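Local coordinates for protein putative tryptophan halogenase (Xanthomonas campestris pv. campestris, PDB 6Y1W) that is a putative flavin-dependent tryptophan halogenase, probably using a flavin cofactor to halogenate an aromatic substrate, at residues L35-G40 with L72-E77; A86-G91 with F151-N156; S192-A197 with G210-G215; A203-D208 with D216-C221; I358-Q363 with R379-E384. All coordinates share one frame; numbering follows the deposited sequence.

Interaction 1: L35-G40 with L72-E77; sequences LSKLLG and LLEIDE
Lys37, near the C-terminal end of helix 25-39, reaches across to the C-terminal end of helix 65-73 and pairs there with Glu74. Its NZ lies 2.7 Å from Glu74 OE1, a salt bridge in which the ammonium meets the oxygen from above the carboxylate, 38° out of its plane. The two side chains cross at about a right angle. The bend at chi2 (71°) turns the otherwise extended lysine chain toward the helix end, and its CE passes 3.9 Å from Leu73 O. A water ties the same region together a second time: it accepts from Lys37 NZ at 2.7 Å and donates to Leu73 O. The ammonium is thus held by a carboxylate directly and by a main-chain carbonyl through water. Leu73 contributes mostly its backbone; its side chain, like that of Lys37, packs on Phe177 of helix 167-180. Glu74 is largely exposed, which probably tempers the strength of the pair. Its positive phi (56°) makes it the C-prime residue of a Schellman motif, with Ile75 N bonded to His70 O and Glu74 N to Arg71 O: a lysine from a neighbouring helix docking on a Schellman-terminated helix end.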
# COMPACT_ATOMS: atom_id res chain seq x y z
N LEU A 35 -12.76 -21.38 2.88
CA LEU A 35 -13.77 -21.15 3.91
C LEU A 35 -13.83 -22.33 4.87
O LEU A 35 -13.95 -22.13 6.09
CB LEU A 35 -15.14 -20.90 3.27
CG LEU A 35 -16.30 -20.65 4.21
CD1 LEU A 35 -15.99 -19.35 4.98
CD2 LEU A 35 -17.62 -20.53 3.40
N SER A 36 -13.77 -23.57 4.35
CA SER A 36 -13.89 -24.73 5.23
C SER A 36 -12.63 -24.92 6.06
O SER A 36 -12.71 -25.29 7.24
CB SER A 36 -14.24 -26.00 4.44
OG SER A 36 -13.14 -26.42 3.60
N LYS A 37 -11.46 -24.66 5.47
CA LYS A 37 -10.20 -24.72 6.23
C LYS A 37 -10.26 -23.82 7.46
O LYS A 37 -10.02 -24.28 8.58
CB LYS A 37 -9.02 -24.33 5.32
CG LYS A 37 -7.76 -23.79 6.09
CD LYS A 37 -7.08 -24.87 6.84
CE LYS A 37 -5.79 -24.37 7.50
NZ LYS A 37 -5.16 -25.51 8.11
N LEU A 38 -10.69 -22.57 7.27
CA LEU A 38 -10.62 -21.58 8.34
C LEU A 38 -11.81 -21.66 9.30
O LEU A 38 -11.63 -21.55 10.51
CB LEU A 38 -10.53 -20.17 7.76
CG LEU A 38 -10.38 -19.04 8.76
CD1 LEU A 38 -9.05 -19.09 9.37
CD2 LEU A 38 -10.62 -17.70 8.06
N LEU A 39 -13.04 -21.84 8.77
CA LEU A 39 -14.25 -21.68 9.56
C LEU A 39 -15.17 -22.90 9.51
O LEU A 39 -16.30 -22.81 9.99
CB LEU A 39 -15.02 -20.41 9.11
CG LEU A 39 -14.29 -19.10 9.40
CD1 LEU A 39 -15.02 -17.89 8.82
CD2 LEU A 39 -14.14 -18.93 10.91
N GLY A 40 -14.72 -24.02 8.93
CA GLY A 40 -15.59 -25.18 8.79
C GLY A 40 -16.05 -25.75 10.13
O GLY A 40 -17.00 -26.53 10.17
N LEU A 72 -1.51 -20.21 3.14
CA LEU A 72 -2.60 -19.95 4.09
C LEU A 72 -3.39 -21.22 4.34
O LEU A 72 -3.82 -21.49 5.47
CB LEU A 72 -3.55 -18.86 3.57
CG LEU A 72 -2.91 -17.53 3.15
CD1 LEU A 72 -3.98 -16.58 2.61
CD2 LEU A 72 -2.13 -16.91 4.28
N LEU A 73 -3.62 -22.00 3.29
CA LEU A 73 -4.46 -23.20 3.42
C LEU A 73 -3.64 -24.40 3.88
O LEU A 73 -4.23 -25.46 4.15
CB LEU A 73 -5.15 -23.52 2.09
CG LEU A 73 -6.50 -22.84 1.85
CD1 LEU A 73 -6.41 -21.32 1.99
CD2 LEU A 73 -7.14 -23.22 0.49
N GLU A 74 -2.32 -24.26 3.99
CA GLU A 74 -1.42 -25.38 4.30
C GLU A 74 -1.58 -26.53 3.30
O GLU A 74 -1.65 -27.71 3.65
CB GLU A 74 -1.64 -25.84 5.75
CG GLU A 74 -1.35 -24.69 6.68
CD GLU A 74 -1.54 -25.07 8.12
OE1 GLU A 74 -2.62 -24.82 8.62
OE2 GLU A 74 -0.63 -25.64 8.74
N ILE A 75 -1.60 -26.16 2.02
CA ILE A 75 -1.55 -27.09 0.91
C ILE A 75 -0.10 -27.25 0.51
O ILE A 75 0.59 -26.24 0.32
CB ILE A 75 -2.40 -26.58 -0.27
CG1 ILE A 75 -3.87 -26.78 0.08
CG2 ILE A 75 -2.00 -27.27 -1.63
CD1 ILE A 75 -4.82 -26.14 -0.93
N ASP A 76 0.37 -28.50 0.44
CA ASP A 76 1.76 -28.79 0.09
C ASP A 76 1.99 -28.56 -1.40
O ASP A 76 1.28 -29.13 -2.24
CB ASP A 76 2.08 -30.25 0.44
CG ASP A 76 3.50 -30.63 0.06
OD1 ASP A 76 4.44 -30.15 0.74
OD2 ASP A 76 3.69 -31.35 -0.95
N GLU A 77 3.02 -27.79 -1.73
CA GLU A 77 3.23 -27.38 -3.12
C GLU A 77 3.53 -28.57 -4.03
O GLU A 77 2.90 -28.72 -5.09
CB GLU A 77 4.37 -26.37 -3.20
CG GLU A 77 4.65 -25.98 -4.64
CD GLU A 77 5.77 -24.97 -4.74
OE1 GLU A 77 6.94 -25.39 -4.56
OE2 GLU A 77 5.47 -23.76 -4.94
O HOH W 1 -4.94 -27.28 6.07

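Interaction 2: A86-G91 with F151-N156; sequences ATFKVG and FAHLPN
A buried aromatic stack joins strand 87-89, at one edge of a three-stranded antiparallel sheet, to the loop between helix 141-148 and strand 162-166. The rings of Phe88 and Phe151 form an offset stack, with centroids 4.0 Å apart and planes only 13° from parallel. Phe151 CE2 lies over the centre of the Phe88 ring, 3.5 Å from Phe88 CD1, whereas Phe88 CG sits toward the rim of the Phe151 ring. The slip also brings Phe88 CB over the Phe151 face, 3.9 Å from the ring centroid and 11° off the normal, as a CH-pi contact. Phe151 reaches the strand because its chi1 of -178° swings CG to the side opposite its own amide nitrogen. Val90 CG1 then meets the edge of that ring, 4.0 Å from Phe151 CD1. His153 completes an aromatic cluster, its NE2 4.2 Å from Phe88 CE1 and its ring nearly perpendicular to that of Phe88; NE2 is hydrogen-bonded to Glu77. Between Phe88 and Val90, the CB of Lys89, the predicted active-site lysine, is directed away from the loop, and its NZ bonds to Ser348 OG and Thr62 O. Tyr161 meets both phenylalanine rings edge-to-face, Leu496 and Tyr499 of helix 492-499 and Met81 of helix 77-83 pack on Phe88, and Ala146 of helix 141-148 packs on Val90.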
# COMPACT_ATOMS: atom_id res chain seq x y z
N ALA A 86 1.26 -29.83 -12.98
CA ALA A 86 1.72 -28.44 -13.03
C ALA A 86 3.20 -28.30 -13.34
O ALA A 86 4.01 -29.17 -13.05
CB ALA A 86 1.43 -27.73 -11.70
N THR A 87 3.56 -27.15 -13.93
CA THR A 87 4.95 -26.77 -14.12
C THR A 87 5.19 -25.40 -13.51
O THR A 87 4.25 -24.72 -13.08
CB THR A 87 5.35 -26.75 -15.62
OG1 THR A 87 4.62 -25.71 -16.29
CG2 THR A 87 5.04 -28.13 -16.33
N PHE A 88 6.44 -24.98 -13.48
CA PHE A 88 6.75 -23.67 -12.92
C PHE A 88 6.69 -22.58 -13.99
O PHE A 88 6.96 -22.81 -15.18
CB PHE A 88 8.13 -23.67 -12.25
CG PHE A 88 8.17 -24.52 -11.01
CD1 PHE A 88 7.67 -24.02 -9.79
CD2 PHE A 88 8.67 -25.81 -11.05
CE1 PHE A 88 7.66 -24.80 -8.64
CE2 PHE A 88 8.66 -26.60 -9.88
CZ PHE A 88 8.16 -26.09 -8.69
N LYS A 89 6.37 -21.36 -13.53
CA LYS A 89 6.27 -20.19 -14.40
C LYS A 89 7.06 -19.06 -13.77
O LYS A 89 6.85 -18.76 -12.60
CB LYS A 89 4.80 -19.76 -14.54
CG LYS A 89 4.63 -18.46 -15.33
CD LYS A 89 3.18 -18.01 -15.30
CE LYS A 89 3.06 -16.59 -15.92
NZ LYS A 89 1.72 -15.96 -15.50
N VAL A 90 7.95 -18.43 -14.56
CA VAL A 90 8.68 -17.26 -14.07
C VAL A 90 8.37 -16.00 -14.86
O VAL A 90 8.91 -14.93 -14.54
CB VAL A 90 10.21 -17.50 -14.05
CG1 VAL A 90 10.55 -18.62 -13.08
CG2 VAL A 90 10.72 -17.83 -15.47
N GLY A 91 7.50 -16.07 -15.88
CA GLY A 91 7.21 -14.86 -16.64
C GLY A 91 6.36 -15.19 -17.86
O GLY A 91 5.95 -16.34 -18.07
N PHE A 151 14.92 -23.77 -13.56
CA PHE A 151 14.17 -23.45 -12.35
C PHE A 151 14.63 -24.32 -11.20
O PHE A 151 14.75 -25.54 -11.35
CB PHE A 151 12.64 -23.64 -12.51
CG PHE A 151 11.89 -23.26 -11.25
CD1 PHE A 151 11.53 -21.93 -11.04
CD2 PHE A 151 11.65 -24.19 -10.24
CE1 PHE A 151 10.92 -21.55 -9.86
CE2 PHE A 151 11.04 -23.81 -9.05
CZ PHE A 151 10.68 -22.48 -8.86
N ALA A 152 14.80 -23.69 -10.03
CA ALA A 152 14.73 -24.35 -8.73
C ALA A 152 14.40 -23.28 -7.69
O ALA A 152 14.56 -22.09 -7.97
CB ALA A 152 16.05 -25.07 -8.40
N HIS A 153 13.92 -23.69 -6.51
CA HIS A 153 13.72 -22.70 -5.45
C HIS A 153 15.06 -22.18 -4.96
O HIS A 153 16.06 -22.90 -4.95
CB HIS A 153 12.98 -23.28 -4.23
CG HIS A 153 11.68 -23.93 -4.56
ND1 HIS A 153 11.58 -25.25 -4.91
CD2 HIS A 153 10.43 -23.43 -4.59
CE1 HIS A 153 10.31 -25.55 -5.14
NE2 HIS A 153 9.59 -24.46 -4.96
N LEU A 154 15.07 -20.92 -4.54
CA LEU A 154 16.28 -20.37 -3.93
C LEU A 154 16.01 -19.98 -2.48
O LEU A 154 14.87 -19.68 -2.12
CB LEU A 154 16.78 -19.15 -4.71
CG LEU A 154 17.48 -19.49 -6.03
CD1 LEU A 154 17.81 -18.22 -6.83
CD2 LEU A 154 18.74 -20.31 -5.72
N PRO A 155 17.05 -19.96 -1.64
CA PRO A 155 16.84 -19.62 -0.22
C PRO A 155 16.15 -18.27 -0.06
O PRO A 155 16.34 -17.35 -0.86
CB PRO A 155 18.26 -19.58 0.35
CG PRO A 155 19.05 -20.48 -0.53
CD PRO A 155 18.45 -20.33 -1.91
N ASN A 156 15.33 -18.18 0.99
CA ASN A 156 14.64 -16.94 1.38
C ASN A 156 13.83 -16.37 0.22
O ASN A 156 13.86 -15.16 -0.05
CB ASN A 156 15.62 -15.89 1.90
CG ASN A 156 16.51 -16.43 3.01
OD1 ASN A 156 17.72 -16.17 3.03
ND2 ASN A 156 15.92 -17.19 3.93

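Interaction 3: S192-A197 with G210-G215; sequences SVQTDA and GTRIEG
Strands 184-195 and 212-214 are not direct neighbours: strand 202-207 runs between them, and the closest CA atoms, those of Gln194 and Glu214, remain 9.2 Å apart. Side chains bridge the gap on one face of the sheet. Gln194 and Arg212 approach at about a right angle, and Arg212 NE donates to Gln194 OE1 at 2.7 Å in a nearly straight bond (169°). The amide oxygen lies in the guanidinium plane, but the donor is tilted 29° from the carbonyl plane. Arg212 NH2 adds a weak, bent bond of 3.3 Å to Gln194 OE1, so the oxygen is gripped unequally by two nitrogens. An extended chain from CG to NE, starting anti to the backbone N (chi1 -173°), carries the guanidinium across Ala204 of the middle strand. Its other end is anchored within its own strand: Arg212 NH1 lies 2.5 Å from Glu214 OE2 in a salt bridge, also close to the guanidinium plane. Glutamine and glutamate together therefore limit rotation of the arginine at this largely solvent-exposed site. Glu214 OE1 has a further salt-bridge partner in Arg18. The backbones of Gln194 and Ile213 both bond to strand 202-207, whose Ala204 and Val206 touch Arg212 and Gln194 respectively, while Ile213 packs on Thr46 and Val48 of strand 44-49 and Val193 packs on helix 227-232.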
# COMPACT_ATOMS: atom_id res chain seq x y z
N SER A 192 -34.58 -22.62 -9.28
CA SER A 192 -35.04 -21.29 -8.92
C SER A 192 -34.31 -20.81 -7.67
O SER A 192 -33.73 -21.60 -6.91
CB SER A 192 -36.56 -21.26 -8.72
OG SER A 192 -36.96 -22.05 -7.63
N VAL A 193 -34.32 -19.49 -7.48
CA VAL A 193 -33.73 -18.83 -6.32
C VAL A 193 -34.85 -18.10 -5.59
O VAL A 193 -35.55 -17.28 -6.19
CB VAL A 193 -32.63 -17.86 -6.75
CG1 VAL A 193 -31.95 -17.25 -5.53
CG2 VAL A 193 -31.62 -18.57 -7.65
N GLN A 194 -34.98 -18.37 -4.29
CA GLN A 194 -36.02 -17.75 -3.47
C GLN A 194 -35.41 -16.61 -2.67
O GLN A 194 -34.31 -16.74 -2.13
CB GLN A 194 -36.65 -18.76 -2.51
CG GLN A 194 -37.18 -19.99 -3.19
CD GLN A 194 -38.06 -20.82 -2.28
OE1 GLN A 194 -37.74 -21.03 -1.11
NE2 GLN A 194 -39.16 -21.33 -2.83
N THR A 195 -36.11 -15.49 -2.62
CA THR A 195 -35.65 -14.34 -1.89
C THR A 195 -36.62 -14.04 -0.76
O THR A 195 -37.78 -14.46 -0.79
CB THR A 195 -35.50 -13.11 -2.78
OG1 THR A 195 -36.73 -12.87 -3.47
CG2 THR A 195 -34.38 -13.31 -3.81
N ASP A 196 -36.14 -13.27 0.20
CA ASP A 196 -36.97 -12.88 1.33
C ASP A 196 -37.91 -11.78 0.88
O ASP A 196 -37.50 -10.86 0.17
CB ASP A 196 -36.10 -12.39 2.49
CG ASP A 196 -36.94 -11.89 3.68
OD1 ASP A 196 -37.31 -12.70 4.54
OD2 ASP A 196 -37.21 -10.66 3.75
N ALA A 197 -39.18 -11.88 1.27
CA ALA A 197 -40.17 -10.94 0.77
C ALA A 197 -39.88 -9.51 1.23
O ALA A 197 -40.11 -8.56 0.48
CB ALA A 197 -41.57 -11.37 1.21
N GLY A 210 -36.55 -30.34 -6.68
CA GLY A 210 -37.30 -29.83 -5.57
C GLY A 210 -36.51 -29.65 -4.29
O GLY A 210 -37.07 -29.14 -3.31
N THR A 211 -35.23 -30.02 -4.28
CA THR A 211 -34.45 -29.90 -3.06
C THR A 211 -34.28 -28.42 -2.75
O THR A 211 -33.85 -27.65 -3.61
CB THR A 211 -33.08 -30.56 -3.23
OG1 THR A 211 -33.25 -31.95 -3.53
CG2 THR A 211 -32.24 -30.40 -1.98
N ARG A 212 -34.66 -28.03 -1.54
CA ARG A 212 -34.52 -26.65 -1.06
C ARG A 212 -33.28 -26.56 -0.17
O ARG A 212 -33.16 -27.31 0.80
CB ARG A 212 -35.78 -26.24 -0.29
CG ARG A 212 -35.81 -24.79 0.11
CD ARG A 212 -37.24 -24.34 0.41
NE ARG A 212 -37.26 -22.92 0.72
CZ ARG A 212 -36.96 -22.43 1.91
NH1 ARG A 212 -36.61 -23.25 2.89
NH2 ARG A 212 -36.99 -21.12 2.11
N ILE A 213 -32.35 -25.68 -0.53
CA ILE A 213 -31.13 -25.45 0.26
C ILE A 213 -31.17 -24.03 0.82
O ILE A 213 -31.00 -23.05 0.07
CB ILE A 213 -29.87 -25.68 -0.57
CG1 ILE A 213 -29.96 -27.07 -1.23
CG2 ILE A 213 -28.58 -25.50 0.33
CD1 ILE A 213 -29.22 -27.21 -2.48
N GLU A 214 -31.37 -23.92 2.12
CA GLU A 214 -31.41 -22.64 2.80
C GLU A 214 -30.00 -22.20 3.15
O GLU A 214 -29.09 -23.02 3.28
CB GLU A 214 -32.24 -22.72 4.09
CG GLU A 214 -33.74 -22.60 3.88
CD GLU A 214 -34.54 -22.55 5.18
OE1 GLU A 214 -33.97 -22.68 6.29
OE2 GLU A 214 -35.78 -22.36 5.08
N GLY A 215 -29.81 -20.89 3.28
CA GLY A 215 -28.52 -20.41 3.75
C GLY A 215 -28.62 -18.98 4.24
O GLY A 215 -29.63 -18.30 4.06

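Interaction 4: A203-D208 with D216-C221; sequences AALVLD and DLFLDC
Phe218 and Leu205 belong to the hydrophobic core of the probable FAD-binding, Rossmann-like part, where strands 217-220 and 202-207 of the same mixed sheet, separated in its order by three others, approach. The two strand segments do not pair: their axes come no nearer than 8.7 Å and their directions differ by 47°. The Phe218 ring spans most of that separation. Its CE2 touches Leu205 CG at 4.0 Å, the two side chains sliding past each other in opposite directions. Phe218 CG stands anti to the carbonyl carbon (chi1 -69°), which sends the ring toward strand 202-207 and sets CZ beside the backbone at its start. Ala203 O approaches the ring edge near its plane, 3.8 Å from Phe218 CZ, and Ala204 N is 3.9 Å from the same CZ. These two alanines form the classic beta bulge, both facing Gln194 of the adjoining strand, so the end of the ring packs against irregular strand backbone. Val20 of strand 18-22 touches both Leu205 and Phe218. The side chain of Leu205 is about 7 Å from a bound meso-2,3-butanediol. Across the segments the attachment is apolar and dispersive, with an edge-on carbonyl that may add a slight electrostatic attraction to the ring hydrogens; its specificity therefore rests on shape rather than on hydrogen-bond direction.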
# COMPACT_ATOMS: atom_id res chain seq x y z
N ALA A 203 -32.87 -16.31 0.08
CA ALA A 203 -33.31 -17.21 1.15
C ALA A 203 -32.90 -18.67 0.93
O ALA A 203 -32.53 -19.35 1.89
CB ALA A 203 -34.83 -17.14 1.32
N ALA A 204 -32.96 -19.17 -0.31
CA ALA A 204 -32.68 -20.57 -0.55
C ALA A 204 -32.51 -20.79 -2.04
O ALA A 204 -33.02 -20.01 -2.86
CB ALA A 204 -33.81 -21.48 -0.03
N LEU A 205 -31.83 -21.87 -2.38
CA LEU A 205 -31.83 -22.36 -3.75
C LEU A 205 -32.79 -23.55 -3.83
O LEU A 205 -32.98 -24.28 -2.85
CB LEU A 205 -30.44 -22.81 -4.21
CG LEU A 205 -29.30 -21.84 -3.92
CD1 LEU A 205 -28.00 -22.52 -4.33
CD2 LEU A 205 -29.47 -20.49 -4.64
N VAL A 206 -33.44 -23.68 -4.98
CA VAL A 206 -34.31 -24.83 -5.24
C VAL A 206 -33.78 -25.56 -6.46
O VAL A 206 -33.69 -24.96 -7.54
CB VAL A 206 -35.78 -24.42 -5.42
CG1 VAL A 206 -36.61 -25.69 -5.60
CG2 VAL A 206 -36.26 -23.63 -4.20
N LEU A 207 -33.43 -26.83 -6.29
CA LEU A 207 -32.88 -27.62 -7.39
C LEU A 207 -33.99 -28.15 -8.29
O LEU A 207 -35.18 -28.09 -7.97
CB LEU A 207 -32.05 -28.80 -6.87
CG LEU A 207 -30.92 -28.43 -5.89
CD1 LEU A 207 -30.05 -29.64 -5.58
CD2 LEU A 207 -30.07 -27.29 -6.44
N ASP A 208 -33.58 -28.73 -9.42
CA ASP A 208 -34.57 -29.22 -10.38
C ASP A 208 -35.40 -30.37 -9.82
O ASP A 208 -36.50 -30.62 -10.32
CB ASP A 208 -33.87 -29.70 -11.65
CG ASP A 208 -33.47 -28.57 -12.57
OD1 ASP A 208 -33.92 -27.42 -12.34
OD2 ASP A 208 -32.70 -28.84 -13.52
N ASP A 216 -27.53 -18.54 4.86
CA ASP A 216 -27.42 -17.17 5.36
C ASP A 216 -26.58 -16.29 4.45
O ASP A 216 -26.82 -15.09 4.36
CB ASP A 216 -26.82 -17.17 6.77
CG ASP A 216 -27.61 -18.04 7.74
OD1 ASP A 216 -28.85 -17.91 7.76
OD2 ASP A 216 -26.99 -18.88 8.43
N LEU A 217 -25.57 -16.88 3.83
CA LEU A 217 -24.66 -16.16 2.95
C LEU A 217 -24.48 -17.06 1.75
O LEU A 217 -24.31 -18.27 1.91
CB LEU A 217 -23.33 -15.89 3.62
CG LEU A 217 -22.25 -15.26 2.75
CD1 LEU A 217 -22.57 -13.76 2.53
CD2 LEU A 217 -20.93 -15.41 3.50
N PHE A 218 -24.52 -16.48 0.56
CA PHE A 218 -24.48 -17.22 -0.68
C PHE A 218 -23.29 -16.72 -1.48
O PHE A 218 -23.15 -15.51 -1.67
CB PHE A 218 -25.76 -17.03 -1.49
CG PHE A 218 -26.97 -17.70 -0.84
CD1 PHE A 218 -27.62 -17.10 0.21
CD2 PHE A 218 -27.36 -18.98 -1.25
CE1 PHE A 218 -28.69 -17.73 0.82
CE2 PHE A 218 -28.43 -19.61 -0.66
CZ PHE A 218 -29.10 -18.99 0.37
N LEU A 219 -22.49 -17.63 -1.98
CA LEU A 219 -21.40 -17.23 -2.89
C LEU A 219 -21.80 -17.60 -4.31
O LEU A 219 -22.07 -18.77 -4.60
CB LEU A 219 -20.10 -17.93 -2.52
CG LEU A 219 -19.67 -17.82 -1.04
CD1 LEU A 219 -18.27 -18.45 -0.85
CD2 LEU A 219 -19.74 -16.37 -0.55
N ASP A 220 -21.80 -16.61 -5.21
CA ASP A 220 -22.18 -16.87 -6.61
C ASP A 220 -20.92 -17.22 -7.40
O ASP A 220 -20.10 -16.35 -7.72
CB ASP A 220 -22.88 -15.67 -7.24
CG ASP A 220 -23.50 -16.01 -8.56
OD1 ASP A 220 -23.13 -17.08 -9.14
OD2 ASP A 220 -24.32 -15.23 -9.06
N CYS A 221 -20.73 -18.52 -7.62
CA CYS A 221 -19.66 -19.05 -8.45
C CYS A 221 -20.22 -19.68 -9.72
O CYS A 221 -19.67 -20.67 -10.23
CB CYS A 221 -18.82 -20.06 -7.66
SG CYS A 221 -18.04 -19.32 -6.24

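Interaction 5: I358-Q363 with R379-E384; sequences IVRLLQ and RQAAEE
An antiparallel pair of helices, 350-363 and 371-397, is bridged here chiefly by Arg360. The axes of the short segments are 11.5 Å apart at an angle of 156°, a wide separation that Arg360 spans with its full side chain. It leaves the helix extended and bends at chi3 (-53°), laying the guanidinium beside helix 371-397. One face of the guanidinium rests on the helix surface: Ala381 CB is 3.6 Å from Arg360 NH1, with Gln380 C over the same face. Gln380 slides past in the opposite direction, its OE1 3.7 Å from Arg360 CD, while its NE2 bonds to Glu376. At the guanidinium edge comes Glu384. Arg360 NH2 forms a salt bridge with Glu384 OE1 at 3.2 Å and a weak hydrogen bond of 3.3 Å to OE2 of the same residue, the two flat groups being 67° apart. NH2 thus sits before both oxygens in place of a paired two-nitrogen grip. Arg356, one turn earlier in helix 350-363, makes the other salt bridge to Glu384 OE2, so two arginines share a buried carboxylate, which would probably favour its ionised form. Tyr377 adds a cation-pi contact to Arg360. The arrangement is an antiparallel helix pair held by a partly buried charged bridge, with Gln380 also packing on Phe433 of the second subunit.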
# COMPACT_ATOMS: atom_id res chain seq x y z
N ILE A 358 -11.95 -14.25 -2.29
CA ILE A 358 -12.09 -15.18 -1.17
C ILE A 358 -11.34 -14.66 0.06
O ILE A 358 -11.88 -14.62 1.19
CB ILE A 358 -11.55 -16.57 -1.58
CG1 ILE A 358 -12.41 -17.20 -2.66
CG2 ILE A 358 -11.43 -17.50 -0.32
CD1 ILE A 358 -11.71 -18.38 -3.38
N VAL A 359 -10.07 -14.31 -0.12
CA VAL A 359 -9.25 -13.84 0.98
C VAL A 359 -9.85 -12.58 1.57
O VAL A 359 -9.91 -12.42 2.80
CB VAL A 359 -7.80 -13.62 0.52
CG1 VAL A 359 -6.97 -12.88 1.62
CG2 VAL A 359 -7.16 -14.98 0.22
N ARG A 360 -10.32 -11.67 0.72
CA ARG A 360 -10.93 -10.45 1.26
C ARG A 360 -12.18 -10.78 2.06
O ARG A 360 -12.41 -10.18 3.11
CB ARG A 360 -11.27 -9.47 0.14
CG ARG A 360 -11.63 -8.08 0.68
CD ARG A 360 -12.15 -7.19 -0.44
NE ARG A 360 -11.20 -7.17 -1.55
CZ ARG A 360 -11.43 -7.67 -2.76
NH1 ARG A 360 -12.58 -8.26 -3.06
NH2 ARG A 360 -10.46 -7.59 -3.67
N LEU A 361 -12.98 -11.75 1.58
CA LEU A 361 -14.18 -12.15 2.31
C LEU A 361 -13.80 -12.73 3.67
O LEU A 361 -14.45 -12.44 4.69
CB LEU A 361 -14.96 -13.21 1.53
CG LEU A 361 -16.24 -13.76 2.20
CD1 LEU A 361 -17.21 -12.65 2.67
CD2 LEU A 361 -16.97 -14.72 1.22
N LEU A 362 -12.78 -13.60 3.70
CA LEU A 362 -12.40 -14.19 4.98
C LEU A 362 -11.86 -13.12 5.93
O LEU A 362 -12.06 -13.21 7.16
CB LEU A 362 -11.37 -15.30 4.74
CG LEU A 362 -12.03 -16.52 4.08
CD1 LEU A 362 -10.97 -17.62 3.77
CD2 LEU A 362 -13.17 -17.09 4.93
N GLN A 363 -11.18 -12.10 5.40
CA GLN A 363 -10.70 -11.03 6.27
C GLN A 363 -11.81 -10.11 6.76
O GLN A 363 -11.58 -9.36 7.71
CB GLN A 363 -9.63 -10.21 5.53
CG GLN A 363 -8.35 -11.00 5.39
CD GLN A 363 -7.31 -10.28 4.63
OE1 GLN A 363 -7.61 -9.54 3.70
NE2 GLN A 363 -6.05 -10.53 4.96
N ARG A 379 -15.57 -1.48 -2.24
CA ARG A 379 -14.61 -0.42 -2.57
C ARG A 379 -13.24 -0.99 -2.90
O ARG A 379 -12.58 -0.58 -3.87
CB ARG A 379 -14.51 0.56 -1.40
CG ARG A 379 -13.80 1.85 -1.75
CD ARG A 379 -13.31 2.55 -0.48
NE ARG A 379 -11.96 2.11 -0.17
CZ ARG A 379 -11.62 1.54 0.98
NH1 ARG A 379 -12.54 1.37 1.90
NH2 ARG A 379 -10.37 1.14 1.20
N GLN A 380 -12.77 -1.93 -2.08
CA GLN A 380 -11.48 -2.56 -2.31
C GLN A 380 -11.50 -3.35 -3.61
O GLN A 380 -10.56 -3.27 -4.40
CB GLN A 380 -11.12 -3.47 -1.14
CG GLN A 380 -10.85 -2.79 0.20
CD GLN A 380 -10.28 -3.78 1.20
OE1 GLN A 380 -9.67 -4.80 0.82
NE2 GLN A 380 -10.46 -3.50 2.49
N ALA A 381 -12.59 -4.08 -3.84
CA ALA A 381 -12.67 -4.87 -5.07
C ALA A 381 -12.60 -3.97 -6.30
O ALA A 381 -11.89 -4.28 -7.27
CB ALA A 381 -13.97 -5.68 -5.11
N ALA A 382 -13.35 -2.87 -6.26
CA ALA A 382 -13.40 -1.96 -7.41
C ALA A 382 -12.03 -1.34 -7.68
O ALA A 382 -11.59 -1.26 -8.83
CB ALA A 382 -14.46 -0.88 -7.16
N GLU A 383 -11.33 -0.92 -6.63
CA GLU A 383 -10.01 -0.32 -6.82
C GLU A 383 -9.03 -1.33 -7.38
O GLU A 383 -8.23 -1.01 -8.27
CB GLU A 383 -9.49 0.27 -5.51
CG GLU A 383 -10.13 1.62 -5.24
CD GLU A 383 -9.99 2.12 -3.83
OE1 GLU A 383 -9.22 1.53 -3.04
OE2 GLU A 383 -10.67 3.13 -3.51
N GLU A 384 -9.05 -2.56 -6.86
CA GLU A 384 -8.09 -3.55 -7.33
C GLU A 384 -8.31 -3.92 -8.79
O GLU A 384 -7.35 -4.05 -9.55
CB GLU A 384 -8.15 -4.81 -6.45
CG GLU A 384 -7.49 -4.60 -5.09
CD GLU A 384 -7.60 -5.87 -4.24
OE1 GLU A 384 -7.48 -6.98 -4.81
OE2 GLU A 384 -7.77 -5.76 -3.02

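Along the chain interactions 1 and 2 come first, then 3 and 4, whose segments alternate with each other, then 5. Interactions 3 and 4 lie only about 6 Å apart, centre to centre, on the mixed eight-stranded sheet, where strand 202-207 lies between, and pairs with, both strands of interaction 3. Interaction 2 stands about 46 Å from interaction 3, centre to centre, across the chain's centre. Interaction 1 touches interactions 2 and 5: the first through the end of segment 72-77, the second where Leu35 packs on Leu362. Leu219 joins interaction 4 to Leu361. Helix 350-363 thus connects the eight-stranded mixed sheet with helix 25-39, and interactions 1 and 5 both touch the second subunit.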